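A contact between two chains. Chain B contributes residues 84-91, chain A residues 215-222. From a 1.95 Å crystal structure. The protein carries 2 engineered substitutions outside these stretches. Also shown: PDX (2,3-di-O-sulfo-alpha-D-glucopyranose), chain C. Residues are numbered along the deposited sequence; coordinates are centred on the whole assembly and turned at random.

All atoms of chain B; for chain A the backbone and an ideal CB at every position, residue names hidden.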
# COMPACT_ATOMS: atom_id res chain seq x y z
N THR B 84 3.45 -14.13 -16.11
CA THR B 84 4.12 -14.33 -14.84
C THR B 84 3.19 -13.71 -13.78
O THR B 84 2.06 -13.38 -14.09
CB THR B 84 5.53 -13.66 -14.83
OG1 THR B 84 6.15 -13.90 -13.56
CG2 THR B 84 5.44 -12.17 -15.08
N GLU B 85 3.65 -13.57 -12.55
CA GLU B 85 2.80 -12.97 -11.51
C GLU B 85 3.52 -11.80 -10.88
O GLU B 85 4.72 -11.84 -10.74
CB GLU B 85 2.48 -13.97 -10.40
CG GLU B 85 1.38 -14.94 -10.74
CD GLU B 85 1.05 -15.90 -9.59
OE1 GLU B 85 0.11 -16.70 -9.76
OE2 GLU B 85 1.73 -15.85 -8.54
N ASP B 86 2.78 -10.75 -10.49
CA ASP B 86 3.45 -9.64 -9.82
C ASP B 86 3.57 -10.01 -8.34
O ASP B 86 3.30 -11.16 -7.95
CB ASP B 86 2.67 -8.31 -9.98
CG ASP B 86 1.28 -8.35 -9.37
OD1 ASP B 86 1.02 -9.19 -8.47
OD2 ASP B 86 0.44 -7.53 -9.79
N SER B 87 3.98 -9.05 -7.52
CA SER B 87 4.19 -9.23 -6.09
C SER B 87 2.98 -9.69 -5.31
O SER B 87 3.12 -10.41 -4.32
CB SER B 87 4.70 -7.92 -5.46
OG SER B 87 6.02 -7.66 -5.89
N ARG B 88 1.81 -9.27 -5.74
CA ARG B 88 0.59 -9.63 -5.04
C ARG B 88 -0.01 -10.94 -5.54
O ARG B 88 -1.02 -11.40 -5.02
CB ARG B 88 -0.43 -8.50 -5.20
CG ARG B 88 -1.71 -8.69 -4.40
CD ARG B 88 -2.70 -7.55 -4.66
NE ARG B 88 -2.05 -6.24 -4.56
CZ ARG B 88 -2.69 -5.08 -4.72
NH1 ARG B 88 -3.99 -5.06 -4.97
NH2 ARG B 88 -2.02 -3.93 -4.65
N GLY B 89 0.61 -11.53 -6.55
CA GLY B 89 0.08 -12.79 -7.07
C GLY B 89 -0.87 -12.63 -8.25
O GLY B 89 -1.51 -13.61 -8.65
N ARG B 90 -0.95 -11.43 -8.80
CA ARG B 90 -1.80 -11.15 -9.96
C ARG B 90 -1.02 -11.44 -11.24
O ARG B 90 0.18 -11.20 -11.29
CB ARG B 90 -2.25 -9.69 -9.99
CG ARG B 90 -3.17 -9.30 -8.85
CD ARG B 90 -3.41 -7.80 -8.83
NE ARG B 90 -2.17 -7.05 -8.71
CZ ARG B 90 -2.13 -5.73 -8.55
NH1 ARG B 90 -3.26 -5.04 -8.49
NH2 ARG B 90 -0.96 -5.11 -8.44
N LYS B 91 -1.70 -11.91 -12.27
CA LYS B 91 -1.05 -12.22 -13.55
C LYS B 91 -0.59 -10.95 -14.27
O LYS B 91 -1.28 -9.94 -14.26
CB LYS B 91 -2.02 -12.98 -14.47
CG LYS B 91 -2.49 -14.31 -13.90
CD LYS B 91 -1.30 -15.21 -13.54
CE LYS B 91 -1.77 -16.53 -12.93
NZ LYS B 91 -0.60 -17.34 -12.45
N UNK A 215 -8.16 -14.62 -2.89
CA UNK A 215 -8.34 -13.78 -4.08
C UNK A 215 -7.04 -14.13 -4.83
O UNK A 215 -7.06 -14.78 -5.88
CB UNK A 215 -8.52 -12.29 -3.78
N UNK A 216 -5.91 -13.72 -4.26
CA UNK A 216 -4.62 -14.05 -4.85
C UNK A 216 -3.65 -14.19 -3.69
O UNK A 216 -3.94 -13.74 -2.59
CB UNK A 216 -4.16 -12.99 -5.86
N UNK A 217 -2.52 -14.83 -3.93
CA UNK A 217 -1.53 -14.93 -2.88
C UNK A 217 -0.21 -14.54 -3.53
O UNK A 217 0.13 -15.01 -4.63
CB UNK A 217 -1.48 -16.33 -2.26
N UNK A 218 0.51 -13.63 -2.88
CA UNK A 218 1.77 -13.16 -3.43
C UNK A 218 2.96 -13.53 -2.59
O UNK A 218 2.83 -13.88 -1.41
CB UNK A 218 1.73 -11.64 -3.61
N UNK A 219 4.15 -13.45 -3.19
CA UNK A 219 5.37 -13.76 -2.48
C UNK A 219 6.36 -12.61 -2.62
O UNK A 219 7.44 -12.65 -2.05
CB UNK A 219 5.98 -15.07 -3.00
N UNK A 220 5.96 -11.57 -3.35
CA UNK A 220 6.83 -10.42 -3.57
C UNK A 220 6.80 -9.30 -2.55
O UNK A 220 7.65 -8.41 -2.59
CB UNK A 220 6.49 -9.82 -4.93
N UNK A 221 5.83 -9.29 -1.64
CA UNK A 221 5.77 -8.25 -0.63
C UNK A 221 6.52 -8.71 0.61
O UNK A 221 6.22 -9.76 1.15
CB UNK A 221 4.32 -7.90 -0.29
N UNK A 222 7.49 -7.91 1.05
CA UNK A 222 8.25 -8.23 2.25
C UNK A 222 8.01 -7.07 3.21
O UNK A 222 8.75 -6.09 3.23
CB UNK A 222 9.74 -8.44 1.96
C1 PDX C . -1.66 0.30 -1.42
C2 PDX C . -2.74 -0.13 -2.41
C3 PDX C . -3.19 -1.56 -2.12
C4 PDX C . -2.02 -2.54 -2.07
C5 PDX C . -1.00 -2.04 -1.06
C6 PDX C . 0.23 -2.89 -0.98
O2 PDX C . -3.83 0.80 -2.28
O3 PDX C . -4.07 -1.97 -3.17
O4 PDX C . -2.46 -3.89 -1.77
O5 PDX C . -0.57 -0.66 -1.40
O6 PDX C . 1.41 -2.07 -1.18
O1S PDX C . -5.38 2.20 -3.29
O2S PDX C . -3.83 1.10 -4.73
O3S PDX C . -3.03 2.88 -3.24
O1X PDX C . -5.95 -2.74 -4.25
O2X PDX C . -6.10 -1.59 -2.16
O3X PDX C . -5.28 -3.85 -2.21
S PDX C . -4.13 1.71 -3.40
S' PDX C . -5.44 -2.53 -2.89

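Chain B offers chain A a type I turn, D86(B) to G89(B), whose carbonyls at S87(B) and R88(B) are the main acceptors. Its G89(B) has phi/psi of 94/10°, where a CB would be jammed against the preceding carbonyl.

At position 215 the ideal CB points sideways and finds nothing of the chain B stretch within 5.5 Å, so almost any side chain would fit. The residue is D215(A), which makes no contact with this stretch.

Position 216 has extended angles (-147/162°), and its CB points toward the turn, 3.6 Å from R88(B) O and 3.9 Å from G89(B) O. A short donor such as serine or threonine would suit. It is T216(A): with chi1 in p, OG1 donates a hydrogen bond to R88(B) O at 2.9 Å, while CG2 lies 4.3 Å from R90(B) CG.

The CB of 217 points away, leaving side-chain choice open; the backbone does the work. Its O lies 3.3 Å from G89(B) CA, a CA-H...O contact, and an ideal CB on G89(B) would come within 2.1 Å of that same O. V217(A) fills the position, and water 1 links its N to G89(B) O.

At 218 the CB would point toward chain B, 2.0 Å from S87(B) O and 2.7 Å from R88(B) C. Both are clashes, so with chain B placed as it is only glycine suits, although phi/psi of -115/163° would admit any residue. G218(A) lets its CA approach S87(B) O to 3.2 Å in a second CA-H...O contact.

Position 219 turns its CB away, with nothing of the chain B stretch within 5.5 Å, and many residues would do. For T219(A) the useful atom is the backbone N, 3.0 Å from the O of water 3, which in turn donates to D86(B) O at 2.7 Å.

At 220 the CB would lie 2.4 Å from S87(B) OG, a clash with that side chain as placed, so glycine fits best against S87(B) as it stands, although phi/psi of -87/-12° do not themselves require it. G220(A) avoids the clash, and its N donates to S87(B) O (3.2 Å, 148°).

The CB of 221 points sideways, 4.9 Å from S87(B) O. A long side chain could reach S87(B) CB and the R88(B) guanidinium; an acceptor or an aromatic ring would suit. Y221(A) supplies both: S87(B) CB sits over its ring face, 4.2 Å from the centroid, and its OH accepts from R88(B) NE at 3.2 Å, with a weak bond from R88(B) NH2 at 3.3 Å.

At 222 the ideal CB has nothing of the stretch within 5.5 Å, so this contact sets no preference; H222(A) stays clear.

Chain A, residues 215-222: DTVGTGYH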
# COMPACT_ATOMS: atom_id res chain seq x y z
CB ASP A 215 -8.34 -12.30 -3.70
CG ASP A 215 -8.71 -11.38 -4.87
OD1 ASP A 215 -8.71 -11.83 -6.03
OD2 ASP A 215 -8.99 -10.19 -4.62
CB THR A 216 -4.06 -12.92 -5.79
OG1 THR A 216 -3.91 -11.70 -5.06
CG2 THR A 216 -5.02 -12.68 -6.96
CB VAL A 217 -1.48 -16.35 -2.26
CG1 VAL A 217 -1.46 -17.41 -3.33
CG2 VAL A 217 -0.28 -16.46 -1.35
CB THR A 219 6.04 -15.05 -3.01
OG1 THR A 219 6.32 -14.90 -4.41
CG2 THR A 219 5.12 -16.24 -2.84
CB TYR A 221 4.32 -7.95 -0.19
CG TYR A 221 3.44 -7.29 -1.22
CD1 TYR A 221 3.89 -6.19 -1.95
CD2 TYR A 221 2.12 -7.72 -1.41
CE1 TYR A 221 3.04 -5.53 -2.86
CE2 TYR A 221 1.27 -7.07 -2.31
CZ TYR A 221 1.74 -5.98 -3.03
OH TYR A 221 0.91 -5.34 -3.92
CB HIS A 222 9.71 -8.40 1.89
CG HIS A 222 9.96 -9.59 1.03
ND1 HIS A 222 10.18 -9.69 -0.30
CD2 HIS A 222 9.91 -10.88 1.51
CE1 HIS A 222 10.25 -11.03 -0.60
NE2 HIS A 222 10.08 -11.73 0.51
O HOH W 1 -2.50 -15.68 -6.80
O HOH W 2 -0.29 -17.07 -6.96
O HOH W 3 4.09 -13.10 -6.19
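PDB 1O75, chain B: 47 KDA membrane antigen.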